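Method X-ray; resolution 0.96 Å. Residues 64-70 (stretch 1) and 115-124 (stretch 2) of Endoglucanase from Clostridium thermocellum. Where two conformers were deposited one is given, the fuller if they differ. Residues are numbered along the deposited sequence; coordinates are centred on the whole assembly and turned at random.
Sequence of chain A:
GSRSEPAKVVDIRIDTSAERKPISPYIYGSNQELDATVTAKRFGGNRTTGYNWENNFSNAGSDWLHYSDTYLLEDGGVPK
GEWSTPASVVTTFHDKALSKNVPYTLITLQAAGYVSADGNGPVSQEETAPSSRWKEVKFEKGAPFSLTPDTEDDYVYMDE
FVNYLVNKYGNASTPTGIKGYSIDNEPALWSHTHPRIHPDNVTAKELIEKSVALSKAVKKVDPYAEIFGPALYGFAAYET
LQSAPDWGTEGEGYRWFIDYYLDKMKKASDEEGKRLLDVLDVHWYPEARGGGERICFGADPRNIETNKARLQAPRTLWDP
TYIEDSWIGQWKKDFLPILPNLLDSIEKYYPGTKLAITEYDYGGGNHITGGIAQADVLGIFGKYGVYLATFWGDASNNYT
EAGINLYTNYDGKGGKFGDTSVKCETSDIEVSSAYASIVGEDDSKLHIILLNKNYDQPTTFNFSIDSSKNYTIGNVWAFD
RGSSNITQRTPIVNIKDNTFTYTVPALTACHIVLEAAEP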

ATOM      1  N   TRP A  64     -15.422  -5.824  16.634  1.00  7.74           N
ATOM      2  CA  TRP A  64     -15.682  -6.198  18.032  1.00  7.87           C
ATOM      3  C   TRP A  64     -16.925  -5.459  18.575  1.00  6.88           C
ATOM      4  O   TRP A  64     -16.815  -4.453  19.273  1.00  6.99           O
ATOM      5  CB  TRP A  64     -14.493  -5.983  18.959  1.00  8.54           C
ATOM      6  CG  TRP A  64     -14.762  -6.708  20.289  1.00  9.67           C
ATOM      7  CD1 TRP A  64     -15.349  -6.176  21.413  1.00  9.60           C
ATOM      8  CD2 TRP A  64     -14.469  -8.056  20.613  1.00  9.48           C
ATOM      9  NE1 TRP A  64     -15.407  -7.109  22.420  1.00 10.34           N
ATOM     10  CE2 TRP A  64     -14.874  -8.266  21.956  1.00  9.76           C
ATOM     11  CE3 TRP A  64     -13.898  -9.099  19.918  1.00 11.17           C
ATOM     12  CZ2 TRP A  64     -14.717  -9.497  22.626  1.00 11.19           C
ATOM     13  CZ3 TRP A  64     -13.775 -10.343  20.592  1.00 11.85           C
ATOM     14  CH2 TRP A  64     -14.170 -10.505  21.903  1.00 11.97           C
ATOM     15  N   LEU A  65     -18.088  -5.967  18.238  1.00  6.73           N
ATOM     16  CA  LEU A  65     -19.372  -5.642  18.935  1.00  7.16           C
ATOM     17  C   LEU A  65     -19.680  -4.138  18.900  1.00  6.06           C
ATOM     18  O   LEU A  65     -20.389  -3.616  19.780  1.00  6.76           O
ATOM     19  CB  LEU A  65     -19.322  -6.174  20.376  1.00  6.90           C
ATOM     20  CG  LEU A  65     -19.053  -7.683  20.501  1.00  7.81           C
ATOM     21  CD1 LEU A  65     -18.992  -8.083  21.953  1.00  9.18           C
ATOM     22  CD2 LEU A  65     -20.044  -8.516  19.726  1.00  8.77           C
ATOM     23  N   HIS A  66     -19.168  -3.439  17.894  1.00  6.07           N
ATOM     24  CA  HIS A  66     -19.449  -2.012  17.765  1.00  5.68           C
ATOM     25  C   HIS A  66     -19.022  -1.255  19.020  1.00  5.43           C
ATOM     26  O   HIS A  66     -19.634  -0.236  19.403  1.00  5.73           O
ATOM     27  CB  HIS A  66     -20.894  -1.709  17.376  1.00  6.32           C
ATOM     28  CG  HIS A  66     -21.338  -2.598  16.285  1.00  6.52           C
ATOM     29  ND1 HIS A  66     -20.977  -2.381  14.962  1.00  7.95           N
ATOM     30  CD2 HIS A  66     -22.079  -3.745  16.337  1.00  8.29           C
ATOM     31  CE1 HIS A  66     -21.458  -3.406  14.269  1.00  9.04           C
ATOM     32  NE2 HIS A  66     -22.135  -4.230  15.067  1.00  9.49           N
ATOM     33  N   TYR A  67     -17.906  -1.656  19.632  1.00  5.93           N
ATOM     34  CA  TYR A  67     -17.400  -0.982  20.829  1.00  5.99           C
ATOM     35  C   TYR A  67     -16.732   0.348  20.493  1.00  5.72           C
ATOM     36  O   TYR A  67     -15.825   0.379  19.634  1.00  6.51           O
ATOM     37  CB  TYR A  67     -16.327  -1.808  21.563  1.00  7.47           C
ATOM     38  CG  TYR A  67     -16.857  -2.718  22.640  1.00  7.89           C
ATOM     39  CD1 TYR A  67     -18.009  -3.517  22.468  1.00  8.35           C
ATOM     40  CD2 TYR A  67     -16.226  -2.807  23.847  1.00 11.17           C
ATOM     41  CE1 TYR A  67     -18.422  -4.402  23.468  1.00  8.94           C
ATOM     42  CE2 TYR A  67     -16.663  -3.668  24.871  1.00 11.95           C
ATOM     43  CZ  TYR A  67     -17.786  -4.444  24.678  1.00 10.44           C
ATOM     44  OH  TYR A  67     -18.227  -5.330  25.634  1.00 13.01           O
ATOM     45  N   SER A  68     -17.099   1.395  21.227  1.00  5.92           N
ATOM     46  CA  SER A  68     -16.314   2.626  21.270  1.00  5.84           C
ATOM     47  C   SER A  68     -15.418   2.571  22.496  1.00  5.97           C
ATOM     48  O   SER A  68     -15.901   2.315  23.615  1.00  7.14           O
ATOM     49  CB  SER A  68     -17.205   3.848  21.409  1.00  6.50           C
ATOM     50  OG  SER A  68     -17.748   4.200  20.116  1.00  6.19           O
ATOM     51  N   ASP A  69     -14.103   2.796  22.305  1.00  6.55           N
ATOM     52  CA  ASP A  69     -13.169   2.590  23.398  1.00  6.66           C
ATOM     53  C   ASP A  69     -11.828   3.266  23.063  1.00  6.73           C
ATOM     54  O   ASP A  69     -11.719   4.068  22.112  1.00  6.96           O
ATOM     55  CB  ASP A  69     -12.997   1.078  23.598  1.00  8.61           C
ATOM     56  CG  ASP A  69     -12.420   0.411  22.324  1.00  8.96           C
ATOM     57  OD1 ASP A  69     -11.721   1.074  21.586  1.00  9.39           O
ATOM     58  OD2 ASP A  69     -12.736  -0.772  22.017  1.00 12.97           O
ATOM     59  N   THR A  70     -10.845   3.017  23.929  1.00  6.90           N
ATOM     60  CA  THR A  70      -9.509   3.593  23.828  1.00  7.15           C
ATOM     61  C   THR A  70      -8.525   2.679  23.052  1.00  7.05           C
ATOM     62  O   THR A  70      -7.306   2.888  23.148  1.00  7.64           O
ATOM     63  CB  THR A  70      -8.930   3.848  25.229  1.00  8.11           C
ATOM     64  OG1 THR A  70      -9.038   2.629  26.005  1.00  9.29           O
ATOM     65  CG2 THR A  70      -9.714   4.928  25.955  1.00  9.65           C
ATOM     66  N   VAL A 115     -18.099  10.105  14.173  1.00  5.38           N
ATOM     67  CA  VAL A 115     -16.966   9.535  14.906  1.00  5.24           C
ATOM     68  C   VAL A 115     -17.390   9.337  16.379  1.00  5.43           C
ATOM     69  O   VAL A 115     -18.337   9.997  16.884  1.00  5.61           O
ATOM     70  CB  VAL A 115     -15.689  10.436  14.836  1.00  5.14           C
ATOM     71  CG1 VAL A 115     -15.199  10.461  13.385  1.00  5.84           C
ATOM     72  CG2 VAL A 115     -15.952  11.823  15.365  1.00  6.41           C
ATOM     73  N   SER A 116     -16.694   8.441  17.066  1.00  5.60           N
ATOM     74  CA  SER A 116     -17.079   8.113  18.441  1.00  5.49           C
ATOM     75  C   SER A 116     -17.099   9.349  19.345  1.00  5.44           C
ATOM     76  O   SER A 116     -16.105  10.106  19.438  1.00  6.53           O
ATOM     77  CB  SER A 116     -16.031   7.162  19.040  1.00  5.98           C
ATOM     78  OG  SER A 116     -16.103   5.889  18.411  1.00  6.28           O
ATOM     79  N   ALA A 117     -18.198   9.512  20.097  1.00  6.01           N
ATOM     80  CA  ALA A 117     -18.281  10.576  21.088  1.00  6.43           C
ATOM     81  C   ALA A 117     -17.604  10.225  22.404  1.00  6.98           C
ATOM     82  O   ALA A 117     -17.349  11.132  23.209  1.00  9.15           O
ATOM     83  CB  ALA A 117     -19.745  10.903  21.378  1.00  7.02           C
ATOM     84  N   ASP A 118     -17.411   8.931  22.660  1.00  6.87           N
ATOM     85  CA  ASP A 118     -17.053   8.448  23.985  1.00  6.95           C
ATOM     86  C   ASP A 118     -16.270   7.147  23.808  1.00  6.80           C
ATOM     87  O   ASP A 118     -16.117   6.624  22.698  1.00  6.92           O
ATOM     88  CB  ASP A 118     -18.310   8.261  24.859  1.00  7.27           C
ATOM     89  CG  ASP A 118     -19.264   7.243  24.225  1.00  7.22           C
ATOM     90  OD1 ASP A 118     -18.858   6.076  24.054  1.00  7.27           O
ATOM     91  OD2 ASP A 118     -20.430   7.639  23.877  1.00  8.40           O
ATOM     92  N   GLY A 119     -15.788   6.640  24.942  1.00  7.09           N
ATOM     93  CA  GLY A 119     -15.139   5.344  25.015  1.00  7.29           C
ATOM     94  C   GLY A 119     -15.909   4.381  25.906  1.00  7.51           C
ATOM     95  O   GLY A 119     -15.321   3.582  26.630  1.00  9.90           O
ATOM     96  N   ASN A 120     -17.238   4.413  25.833  1.00  7.40           N
ATOM     97  CA  ASN A 120     -18.068   3.767  26.852  1.00  7.94           C
ATOM     98  C   ASN A 120     -18.475   2.348  26.557  1.00  9.05           C
ATOM     99  O   ASN A 120     -19.132   1.746  27.418  1.00 13.01           O
ATOM    100  CB  ASN A 120     -19.374   4.567  27.123  1.00  9.40           C
ATOM    101  CG  ASN A 120     -19.177   5.963  27.472  1.00 10.96           C
ATOM    102  OD1 ASN A 120     -18.166   6.292  28.001  1.00 12.50           O
ATOM    103  ND2 ASN A 120     -20.212   6.821  27.275  1.00 12.92           N
ATOM    104  N   GLY A 121     -18.039   1.753  25.437  1.00  7.16           N
ATOM    105  CA  GLY A 121     -18.356   0.363  25.162  1.00  7.63           C
ATOM    106  C   GLY A 121     -19.308   0.263  23.969  1.00  6.75           C
ATOM    107  O   GLY A 121     -19.352   1.138  23.066  1.00  6.52           O
ATOM    108  N   PRO A 122     -20.072  -0.815  23.911  1.00  7.35           N
ATOM    109  CA  PRO A 122     -20.848  -1.117  22.702  1.00  7.25           C
ATOM    110  C   PRO A 122     -21.871  -0.027  22.376  1.00  6.99           C
ATOM    111  O   PRO A 122     -22.599   0.454  23.264  1.00  8.26           O
ATOM    112  CB  PRO A 122     -21.558  -2.451  23.029  1.00  7.98           C
ATOM    113  CG  PRO A 122     -21.674  -2.409  24.554  1.00 10.24           C
ATOM    114  CD  PRO A 122     -20.321  -1.825  24.983  1.00  8.88           C
ATOM    115  N   VAL A 123     -21.971   0.265  21.084  1.00  6.66           N
ATOM    116  CA  VAL A 123     -23.001   1.155  20.547  1.00  5.92           C
ATOM    117  C   VAL A 123     -24.130   0.283  20.018  1.00  6.20           C
ATOM    118  O   VAL A 123     -23.917  -0.560  19.139  1.00  7.06           O
ATOM    119  CB  VAL A 123     -22.420   2.052  19.432  1.00  6.35           C
ATOM    120  CG1 VAL A 123     -23.508   2.901  18.854  1.00  7.21           C
ATOM    121  CG2 VAL A 123     -21.274   2.922  19.988  1.00  7.02           C
ATOM    122  N   SER A 124     -25.335   0.465  20.583  1.00  5.96           N
ATOM    123  CA  SER A 124     -26.446  -0.371  20.175  1.00  6.08           C
ATOM    124  C   SER A 124     -26.945   0.007  18.779  1.00  5.73           C
ATOM    125  O   SER A 124     -26.694   1.141  18.290  1.00  6.10           O
ATOM    126  CB  SER A 124     -27.597  -0.213  21.164  1.00  6.98           C
ATOM    127  OG  SER A 124     -28.190   1.050  20.947  0.50  3.47           O
TER
HETATM  128  O   HOH W   1     -19.071   6.296  21.097  1.00  8.07           O

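The contact is a short antiparallel pairing crossed by three backbone hydrogen bonds, a hydroxyl pair and a water bridge. Ser68 and Gly121 form the hydrogen-bonded pair: Ser68 N donates to Gly121 O at 2.9 Å and nearly straight (170°), and Gly121 N returns a bond to Ser68 O, also 2.9 Å but more bent at 147°. One step along, Tyr67 faces Pro122 across the non-hydrogen-bonded pair, CA to CA 3.9 Å. There proline forfeits no hydrogen bond to the other stretch. The ladder's last rung has Val123 N donating to His66 O at 2.9 Å, while Tyr67 N turns back within its own stretch to Trp64 O, 3.0 Å away.

Gly121 adopts phi/psi of 112/-155, where a CB would be jammed against the preceding carbonyl and would meet Pro122 CD at 2.5 Å; the backbone itself calls for glycine. On the face shared by Tyr67 and Pro122, the tyrosine ring takes Pro122 CD over its face, 3.7 Å from the ring centroid and 19° off the normal, a CH-pi contact, with Gly121 CA over the same face.

The other face carries the buried Ser68, the residue most covered by the opposing stretch. Its OG hydrogen-bonds Ser116 OG at 2.9 Å, either hydroxyl being a possible donor, and lies 2.7 Å from water 1 in a second hydrogen bond. The water donates to Asp118 OD1 at 3.0 Å, a link weak at that end. Asp118 OD1 also accepts from Asn120 N at 2.9 Å, 161°, and, like OD2, is bonded elsewhere. Asn120 N lies 3.3 Å from Ser68 O too, but at a poor angle. The rule is economical: backbone bonds match the register, and two buried serine hydroxyls satisfy each other, with water 1 and a partner elsewhere in the structure also serving Ser68 OG.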